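Local coordinates for protein vacuolar aminopeptidase 1 (Saccharomyces cerevisiae, PDB 5JGF) that removes amino acids, preferably neutral or hydrophobic ones, from the N-termini of peptides in the vacuole as a zinc-dependent dodecameric aminopeptidase, at residues T63-T68 with L313-E318. Sequence-based numbering, arbitrary orientation.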
ATOM      1  N   THR D  63     -11.008 -37.760 -45.925  1.00 15.23           N
ATOM      2  CA  THR D  63     -11.525 -36.521 -46.473  1.00 14.31           C
ATOM      3  C   THR D  63     -10.841 -35.380 -45.735  1.00 15.47           C
ATOM      4  O   THR D  63     -10.235 -35.587 -44.679  1.00 14.64           O
ATOM      5  CB  THR D  63     -13.060 -36.415 -46.308  1.00 14.56           C
ATOM      6  OG1 THR D  63     -13.535 -35.264 -47.015  1.00 15.19           O
ATOM      7  CG2 THR D  63     -13.445 -36.297 -44.831  1.00 15.41           C
ATOM      8  N   ILE D  64     -10.929 -34.182 -46.294  1.00 14.76           N
ATOM      9  CA  ILE D  64     -10.296 -33.024 -45.689  1.00 14.50           C
ATOM     10  C   ILE D  64     -11.244 -31.842 -45.712  1.00 16.16           C
ATOM     11  O   ILE D  64     -11.993 -31.652 -46.670  1.00 14.31           O
ATOM     12  CB  ILE D  64      -9.009 -32.644 -46.451  1.00 16.19           C
ATOM     13  CG1 ILE D  64      -8.034 -33.823 -46.430  1.00 15.67           C
ATOM     14  CG2 ILE D  64      -8.362 -31.409 -45.820  1.00 16.74           C
ATOM     15  CD1 ILE D  64      -6.803 -33.614 -47.288  1.00 19.29           C
ATOM     16  N   ARG D  65     -11.220 -31.055 -44.643  1.00 13.13           N
ATOM     17  CA  ARG D  65     -12.054 -29.872 -44.557  1.00 13.00           C
ATOM     18  C   ARG D  65     -11.150 -28.671 -44.299  1.00 14.70           C
ATOM     19  O   ARG D  65     -10.275 -28.728 -43.436  1.00 13.67           O
ATOM     20  CB  ARG D  65     -13.065 -30.001 -43.413  1.00 12.40           C
ATOM     21  CG  ARG D  65     -13.898 -28.738 -43.201  1.00 14.65           C
ATOM     22  CD  ARG D  65     -14.867 -28.890 -42.043  1.00 14.87           C
ATOM     23  NE  ARG D  65     -15.864 -29.926 -42.295  1.00 15.23           N
ATOM     24  CZ  ARG D  65     -16.802 -30.290 -41.426  1.00 17.58           C
ATOM     25  NH1 ARG D  65     -16.876 -29.700 -40.237  1.00 16.08           N
ATOM     26  NH2 ARG D  65     -17.669 -31.242 -41.747  1.00 16.33           N
ATOM     27  N   ASN D  66     -11.344 -27.604 -45.072  1.00 14.98           N
ATOM     28  CA  ASN D  66     -10.575 -26.370 -44.900  1.00 16.10           C
ATOM     29  C   ASN D  66      -9.073 -26.547 -45.120  1.00 16.61           C
ATOM     30  O   ASN D  66      -8.301 -25.604 -44.937  1.00 17.49           O
ATOM     31  CB  ASN D  66     -10.820 -25.819 -43.487  1.00 16.87           C
ATOM     32  CG  ASN D  66     -10.477 -24.346 -43.361  1.00 19.43           C
ATOM     33  OD1 ASN D  66     -11.092 -23.504 -44.010  1.00 19.39           O
ATOM     34  ND2 ASN D  66      -9.492 -24.030 -42.520  1.00 19.03           N
ATOM     35  N   GLY D  67      -8.664 -27.750 -45.513  1.00 16.50           N
ATOM     36  CA  GLY D  67      -7.253 -28.025 -45.727  1.00 15.34           C
ATOM     37  C   GLY D  67      -6.477 -28.167 -44.424  1.00 14.11           C
ATOM     38  O   GLY D  67      -5.253 -28.266 -44.437  1.00 12.80           O
ATOM     39  N   THR D  68      -7.189 -28.195 -43.298  1.00 14.93           N
ATOM     40  CA  THR D  68      -6.552 -28.292 -41.982  1.00 14.50           C
ATOM     41  C   THR D  68      -7.243 -29.262 -41.021  1.00 15.03           C
ATOM     42  O   THR D  68      -6.842 -29.381 -39.863  1.00 14.36           O
ATOM     43  CB  THR D  68      -6.532 -26.911 -41.290  1.00 15.23           C
ATOM     44  OG1 THR D  68      -7.882 -26.459 -41.103  1.00 14.36           O
ATOM     45  CG2 THR D  68      -5.786 -25.892 -42.131  1.00 14.80           C
ATOM     46  N   LEU D 313     -15.904 -35.756 -37.531  1.00 15.88           N
ATOM     47  CA  LEU D 313     -15.970 -37.165 -37.153  1.00 17.04           C
ATOM     48  C   LEU D 313     -17.388 -37.699 -37.304  1.00 17.61           C
ATOM     49  O   LEU D 313     -17.612 -38.725 -37.953  1.00 15.89           O
ATOM     50  CB  LEU D 313     -15.520 -37.352 -35.703  1.00 16.14           C
ATOM     51  CG  LEU D 313     -15.753 -38.747 -35.112  1.00 15.69           C
ATOM     52  CD1 LEU D 313     -14.888 -39.771 -35.828  1.00 14.62           C
ATOM     53  CD2 LEU D 313     -15.433 -38.726 -33.625  1.00 17.34           C
ATOM     54  N   GLU D 314     -18.338 -36.999 -36.689  1.00 16.61           N
ATOM     55  CA  GLU D 314     -19.741 -37.385 -36.743  1.00 17.50           C
ATOM     56  C   GLU D 314     -20.225 -37.420 -38.190  1.00 18.17           C
ATOM     57  O   GLU D 314     -21.003 -38.295 -38.575  1.00 17.72           O
ATOM     58  CB  GLU D 314     -20.596 -36.398 -35.933  1.00 17.35           C
ATOM     59  CG  GLU D 314     -20.254 -36.311 -34.439  1.00 20.55           C
ATOM     60  CD  GLU D 314     -19.223 -35.232 -34.114  1.00 20.25           C
ATOM     61  OE1 GLU D 314     -18.050 -35.372 -34.506  1.00 17.61           O
ATOM     62  OE2 GLU D 314     -19.594 -34.235 -33.460  1.00 22.71           O
ATOM     63  N   SER D 315     -19.762 -36.463 -38.987  1.00 18.26           N
ATOM     64  CA  SER D 315     -20.144 -36.390 -40.392  1.00 19.74           C
ATOM     65  C   SER D 315     -19.656 -37.615 -41.161  1.00 18.85           C
ATOM     66  O   SER D 315     -20.412 -38.228 -41.914  1.00 18.15           O
ATOM     67  CB  SER D 315     -19.568 -35.128 -41.033  1.00 20.30           C
ATOM     68  OG  SER D 315     -19.834 -35.109 -42.425  1.00 25.19           O
ATOM     69  N   VAL D 316     -18.388 -37.954 -40.970  1.00 17.21           N
ATOM     70  CA  VAL D 316     -17.785 -39.104 -41.633  1.00 17.39           C
ATOM     71  C   VAL D 316     -18.556 -40.383 -41.322  1.00 18.68           C
ATOM     72  O   VAL D 316     -18.869 -41.161 -42.224  1.00 17.90           O
ATOM     73  CB  VAL D 316     -16.308 -39.281 -41.202  1.00 16.77           C
ATOM     74  CG1 VAL D 316     -15.788 -40.649 -41.635  1.00 17.89           C
ATOM     75  CG2 VAL D 316     -15.458 -38.177 -41.813  1.00 17.79           C
ATOM     76  N   VAL D 317     -18.865 -40.597 -40.048  1.00 15.87           N
ATOM     77  CA  VAL D 317     -19.590 -41.797 -39.648  1.00 16.93           C
ATOM     78  C   VAL D 317     -21.017 -41.833 -40.196  1.00 19.14           C
ATOM     79  O   VAL D 317     -21.492 -42.892 -40.614  1.00 18.10           O
ATOM     80  CB  VAL D 317     -19.617 -41.942 -38.110  1.00 17.05           C
ATOM     81  CG1 VAL D 317     -20.491 -43.121 -37.705  1.00 18.36           C
ATOM     82  CG2 VAL D 317     -18.199 -42.156 -37.591  1.00 16.96           C
ATOM     83  N   GLU D 318     -21.701 -40.691 -40.206  1.00 16.95           N
ATOM     84  CA  GLU D 318     -23.063 -40.658 -40.729  1.00 19.23           C
ATOM     85  C   GLU D 318     -23.086 -40.845 -42.243  1.00 18.58           C
ATOM     86  O   GLU D 318     -23.852 -41.662 -42.757  1.00 19.39           O
ATOM     87  CB  GLU D 318     -23.766 -39.346 -40.360  1.00 19.76           C
ATOM     88  CG  GLU D 318     -25.090 -39.140 -41.100  1.00 24.35           C
ATOM     89  CD  GLU D 318     -25.980 -38.085 -40.466  1.00 28.24           C
ATOM     90  OE1 GLU D 318     -25.448 -37.127 -39.866  1.00 29.63           O
ATOM     91  OE2 GLU D 318     -27.218 -38.207 -40.580  1.00 29.64           O
TER
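T63 and V316 meet methyl to methyl, T63 CG2 lying 4.1 Å from V316 CG2, where strand 58-65 packs against helix 312-324 just before its hairpin to strand 69-76. This is helix-on-sheet packing in the mixed sheet of the M18 aminopeptidase, and a sparse instance of it: two side-chain contacts, T63 with V316 and R65 with S315, bury just 85 Å² between the segments. T63 and V316 are also the nearest CA pair, 8.3 Å apart. On T63 the oxygen OG1 stands anti to the backbone N (chi1 -173°) and bonds to the carbonyl of L44, which leaves CG2 as the branch that meets the valine.

R65 approaches the helix with an extended first half, chi1 and chi2 both near 180°, and its guanidinium reaches S315 obliquely, NH2 to CB 4.4 Å. Its charge is met outside the pair: NH2 forms a salt bridge with E46, and NH1 bonds to the carbonyls of R305 and G310, so several partners fix the orientation of the group beside the helix.

Beyond R65 the chain reverses in a type I' turn, N66 and G67 both having positive phi, and T68 N bonds back to R65 O at 3.1 Å. N66 OD1 bonds to R426 of a second subunit. The other end of the same amide stays within the turn, N66 ND2 donating to T68 OG1 at 3.2 Å, nearly straight and in the amide plane.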